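Local coordinates for FdxN element excision controlling factor protein (PDB 2OKF), which probably takes part, as a XisH-family protein, in controlling excision of the fdxN element from the cyanobacterial genome and may bind nucleic acid, at residues Val12-Ala15 / Leu16-Gly20; Val100-Thr103 / Thr104-Thr107. All blocks are in the same frame, centred on the assembly; numbering follows the deposited sequence. Where two conformers were deposited one is given.

Interaction 1. Residues Val12-Ala15 / Leu16-Gly20; sequences VKTA and LKKDG
Val-12 and Leu-16, one turn apart on helix 6-18, lie side by side with their branches pointing the same way, Val-12 CG1 resting 4.0 Å from Leu-16 CD1. Setting CG1 opposite the backbone N (chi1 175°) sends that methyl of Val-12 along the helix to its partner. This is the close-packed flank, where Ala-15 is buried as well. The backbone beneath it is regular: Leu-16 N donates to Val-12 O at 2.8 Å, and the same i to i+4 pattern joins Lys-17 to Lys-13 and Lys-18 to Thr-14. It slackens at the end, where Asp-19 N reaches Ala-15 O only weakly, at 3.4 Å. A water also donates to Ala-15 O at 2.8 Å and, more weakly, to Asp-19 OD1, bridging the two residues.

The solvent side is looser. Thr-14 CG2 meets Lys-18 CE at 4.0 Å, while Lys-17 bends back at chi3 (-72°) to bring its CE 3.4 Å from Lys-13 O. Lys-13 NZ forms a salt bridge with Asp-26, and Lys-18 NZ hydrogen-bonds to Glu-133 O. Gly-20, with positive phi, is the C' residue of a Schellman motif that closes the helix. The apolar flank lies on the mixed sheet, Val-12 against Val-58, Val-60 and Tyr-128, Leu-16 against Ile-56, Leu-126 and Ile-135.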
loop_
_atom_site.group_PDB
_atom_site.type_symbol
_atom_site.label_atom_id
_atom_site.label_comp_id
_atom_site.label_asym_id
_atom_site.label_seq_id
_atom_site.Cartn_x
_atom_site.Cartn_y
_atom_site.Cartn_z
ATOM N N VAL A 12 -11.651 11.242 -15.224
ATOM C CA VAL A 12 -10.488 12.012 -14.781
ATOM C C VAL A 12 -9.775 12.661 -15.960
ATOM O O VAL A 12 -9.323 13.803 -15.880
ATOM C CB VAL A 12 -9.530 11.138 -13.909
ATOM C CG1 VAL A 12 -8.287 11.936 -13.565
ATOM C CG2 VAL A 12 -10.254 10.679 -12.669
ATOM N N LYS A 13 -9.663 11.950 -17.072
ATOM C CA LYS A 13 -9.058 12.528 -18.262
ATOM C C LYS A 13 -9.836 13.744 -18.708
ATOM O O LYS A 13 -9.265 14.760 -19.075
ATOM C CB LYS A 13 -8.953 11.488 -19.385
ATOM C CG LYS A 13 -7.910 10.462 -19.135
ATOM C CD LYS A 13 -7.938 9.281 -20.106
ATOM C CE LYS A 13 -7.577 9.656 -21.511
ATOM N NZ LYS A 13 -7.360 8.378 -22.324
ATOM N N THR A 14 -11.167 13.627 -18.709
ATOM C CA THR A 14 -12.046 14.724 -19.085
ATOM C C THR A 14 -11.846 15.914 -18.158
ATOM O O THR A 14 -11.675 17.050 -18.639
ATOM C CB THR A 14 -13.495 14.259 -19.111
ATOM O OG1 THR A 14 -13.622 13.344 -20.219
ATOM C CG2 THR A 14 -14.482 15.418 -19.293
ATOM N N ALA A 15 -11.808 15.647 -16.858
ATOM C CA ALA A 15 -11.620 16.692 -15.855
ATOM C C ALA A 15 -10.278 17.390 -16.056
ATOM O O ALA A 15 -10.181 18.609 -16.010
ATOM C CB ALA A 15 -11.726 16.101 -14.503
ATOM N N LEU A 16 -9.230 16.596 -16.294
ATOM C CA LEU A 16 -7.906 17.158 -16.569
ATOM C C LEU A 16 -7.938 18.077 -17.806
ATOM O O LEU A 16 -7.438 19.219 -17.763
ATOM C CB LEU A 16 -6.867 16.042 -16.781
ATOM C CG LEU A 16 -6.385 15.367 -15.500
ATOM C CD1 LEU A 16 -5.697 14.045 -15.802
ATOM C CD2 LEU A 16 -5.467 16.302 -14.766
ATOM N N LYS A 17 -8.503 17.584 -18.904
ATOM C CA LYS A 17 -8.510 18.384 -20.127
ATOM C C LYS A 17 -9.314 19.682 -19.969
ATOM O O LYS A 17 -8.920 20.713 -20.522
ATOM C CB LYS A 17 -9.026 17.526 -21.279
ATOM C CG LYS A 17 -7.989 16.540 -21.678
ATOM C CD LYS A 17 -8.432 15.690 -22.841
ATOM C CE LYS A 17 -9.469 14.704 -22.451
ATOM N NZ LYS A 17 -9.976 14.020 -23.693
ATOM N N LYS A 18 -10.386 19.667 -19.198
ATOM C CA LYS A 18 -11.149 20.883 -18.958
ATOM C C LYS A 18 -10.316 21.970 -18.275
ATOM O O LYS A 18 -10.584 23.169 -18.430
ATOM C CB LYS A 18 -12.360 20.601 -18.086
ATOM C CG LYS A 18 -13.501 19.930 -18.783
ATOM C CD LYS A 18 -14.680 19.826 -17.797
ATOM C CE LYS A 18 -15.800 19.050 -18.380
ATOM N NZ LYS A 18 -16.866 18.737 -17.394
ATOM N N ASP A 19 -9.328 21.551 -17.487
ATOM C CA ASP A 19 -8.450 22.497 -16.796
ATOM C C ASP A 19 -7.190 22.810 -17.624
ATOM O O ASP A 19 -6.274 23.420 -17.124
ATOM C CB ASP A 19 -8.099 21.992 -15.425
ATOM C CG ASP A 19 -9.121 22.299 -14.345
ATOM O OD1 ASP A 19 -10.284 22.647 -14.661
ATOM O OD2 ASP A 19 -8.734 22.162 -13.171
ATOM N N GLY A 20 -7.174 22.385 -18.873
ATOM C CA GLY A 20 -6.020 22.699 -19.715
ATOM C C GLY A 20 -4.837 21.801 -19.676
ATOM O O GLY A 20 -3.799 22.161 -20.214
HETATM O O HOH W 1 -11.778 20.321 -14.474
#

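Interaction 2. Residues Val100-Thr103 / Thr104-Thr107; sequences VPLT and TYKT
Apolar packing joins Val-100, the penultimate residue of strand 94-101, to the helical turn that follows. In the conformer described here, one of two for this side chain, Val-100 CG1 lies 3.8 Å from Thr-104 CB and also touches the CB of Tyr-105; the Val-100 and Thr-104 side chains cross at about a right angle. Pro-101 runs alongside Thr-104 instead, with Thr-104 OG1 lying over the ring, 3.6 Å from Pro-101 CB. On another flank, Leu-102 projects opposite its backbone N (chi1 -175°), and its CD1 divides its contacts between two partners. It approaches Tyr-105 CD2 obliquely at 4.2 Å and meets the aliphatic part of Lys-106 more closely, 3.8 Å from CD.

The whole forms a strand-to-helix junction: Pro-101 ends the strand and occupies the N-cap position of the short helix 102-106, within a XisH protein of the PDDEXK clan. Val-100 and Leu-102 keep backbone hydrogen bonds to strand 125-129, while the Leu-102 and Tyr-105 side chains pack on Val-127 of that strand. Thr-104 reaches Phe-63 and Phe-109.

Hydrogen bonds define the turn itself. Tyr-105 N donates to Pro-101 O at 2.9 Å in a nearly straight bond, and Lys-106 N binds Leu-102 O at the same length. The last turn uses a side chain as well as the backbone: Thr-107 OG1 gives its proton to Thr-103 O at 2.8 Å, from a position tilted 27° out of the carbonyl plane. Its chi1 of 58° places OG1 between the backbone N and the carbonyl carbon, facing that acceptor. Thr-107 N adds only a weak bond to Thr-103 O, at 3.2 Å, and also donates to Thr-104 O.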
loop_
_atom_site.group_PDB
_atom_site.type_symbol
_atom_site.label_atom_id
_atom_site.label_comp_id
_atom_site.label_asym_id
_atom_site.label_seq_id
_atom_site.Cartn_x
_atom_site.Cartn_y
_atom_site.Cartn_z
ATOM N N VAL A 100 -9.223 10.950 -6.345
ATOM C CA VAL A 100 -10.277 10.499 -5.450
ATOM C C VAL A 100 -11.606 11.208 -5.837
ATOM O O VAL A 100 -11.587 12.420 -5.970
ATOM C CB VAL A 100 -9.875 10.994 -3.995
ATOM C CG1 VAL A 100 -10.850 10.543 -2.925
ATOM C CG2 VAL A 100 -8.456 10.554 -3.603
ATOM N N PRO A 101 -12.714 10.508 -5.918
ATOM C CA PRO A 101 -13.987 11.231 -6.084
ATOM C C PRO A 101 -14.308 12.142 -4.907
ATOM O O PRO A 101 -13.930 11.878 -3.764
ATOM C CB PRO A 101 -15.009 10.095 -6.175
ATOM C CG PRO A 101 -14.253 8.946 -6.674
ATOM C CD PRO A 101 -12.929 9.043 -6.007
ATOM N N LEU A 102 -15.000 13.229 -5.170
ATOM C CA LEU A 102 -15.370 14.168 -4.147
ATOM C C LEU A 102 -16.194 13.516 -3.064
ATOM O O LEU A 102 -16.045 13.859 -1.904
ATOM C CB LEU A 102 -16.189 15.298 -4.760
ATOM C CG LEU A 102 -16.559 16.438 -3.824
ATOM C CD1 LEU A 102 -15.398 17.008 -3.013
ATOM C CD2 LEU A 102 -17.263 17.539 -4.680
ATOM N N THR A 103 -17.101 12.627 -3.447
ATOM C CA THR A 103 -17.934 11.926 -2.447
ATOM C C THR A 103 -17.056 11.143 -1.472
ATOM O O THR A 103 -17.281 11.197 -0.261
ATOM C CB THR A 103 -18.985 11.016 -3.071
ATOM O OG1 THR A 103 -18.391 10.027 -3.907
ATOM C CG2 THR A 103 -20.005 11.853 -3.858
ATOM N N THR A 104 -16.060 10.446 -2.004
ATOM C CA THR A 104 -15.121 9.694 -1.180
ATOM C C THR A 104 -14.291 10.618 -0.303
ATOM O O THR A 104 -14.059 10.350 0.904
ATOM C CB THR A 104 -14.178 8.922 -2.094
ATOM O OG1 THR A 104 -14.956 8.206 -3.071
ATOM C CG2 THR A 104 -13.302 7.950 -1.294
ATOM N N TYR A 105 -13.823 11.707 -0.911
ATOM C CA TYR A 105 -13.051 12.711 -0.216
ATOM C C TYR A 105 -13.805 13.271 1.008
ATOM O O TYR A 105 -13.233 13.462 2.062
ATOM C CB TYR A 105 -12.656 13.862 -1.175
ATOM C CG TYR A 105 -11.833 14.925 -0.482
ATOM C CD1 TYR A 105 -10.538 14.654 -0.039
ATOM C CD2 TYR A 105 -12.348 16.181 -0.281
ATOM C CE1 TYR A 105 -9.796 15.623 0.623
ATOM C CE2 TYR A 105 -11.621 17.164 0.366
ATOM C CZ TYR A 105 -10.335 16.883 0.800
ATOM O OH TYR A 105 -9.635 17.882 1.443
ATOM N N LYS A 106 -15.083 13.559 0.828
ATOM C CA LYS A 106 -15.919 14.166 1.874
ATOM C C LYS A 106 -16.353 13.198 2.952
ATOM O O LYS A 106 -16.810 13.643 3.997
ATOM C CB LYS A 106 -17.150 14.833 1.260
ATOM C CG LYS A 106 -16.814 16.034 0.394
ATOM C CD LYS A 106 -18.038 16.618 -0.306
ATOM C CE LYS A 106 -18.917 17.400 0.607
ATOM N NZ LYS A 106 -19.909 18.074 -0.259
ATOM N N THR A 107 -16.232 11.898 2.688
ATOM C CA THR A 107 -16.660 10.879 3.627
ATOM C C THR A 107 -15.460 10.117 4.191
ATOM O O THR A 107 -14.930 10.494 5.255
ATOM C CB THR A 107 -17.721 9.973 2.997
ATOM O OG1 THR A 107 -17.241 9.332 1.807
ATOM C CG2 THR A 107 -18.924 10.794 2.636
#

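Overall arrangement
Interactions 1 and 2 are local turns at separate places in the chain, interaction 1 closing before interaction 2 opens. Their centres lie about 18 Å apart and their nearest atoms about 6 Å, so they do not touch. Each centre is about 13 Å from the centre of the chain. The mixed sheet relates them: residues 12-20 end a helix packed on strands 54-60, 125-129 and 134-139, whereas residues 100-107 carry strand 94-101 into its following helix. Tyr-128 is a shared neighbour, packing against Val-12 and Pro-101 and hydrogen-bonding through its backbone to Val-100 and Leu-102. Neither contact involves the other subunit of the assembly.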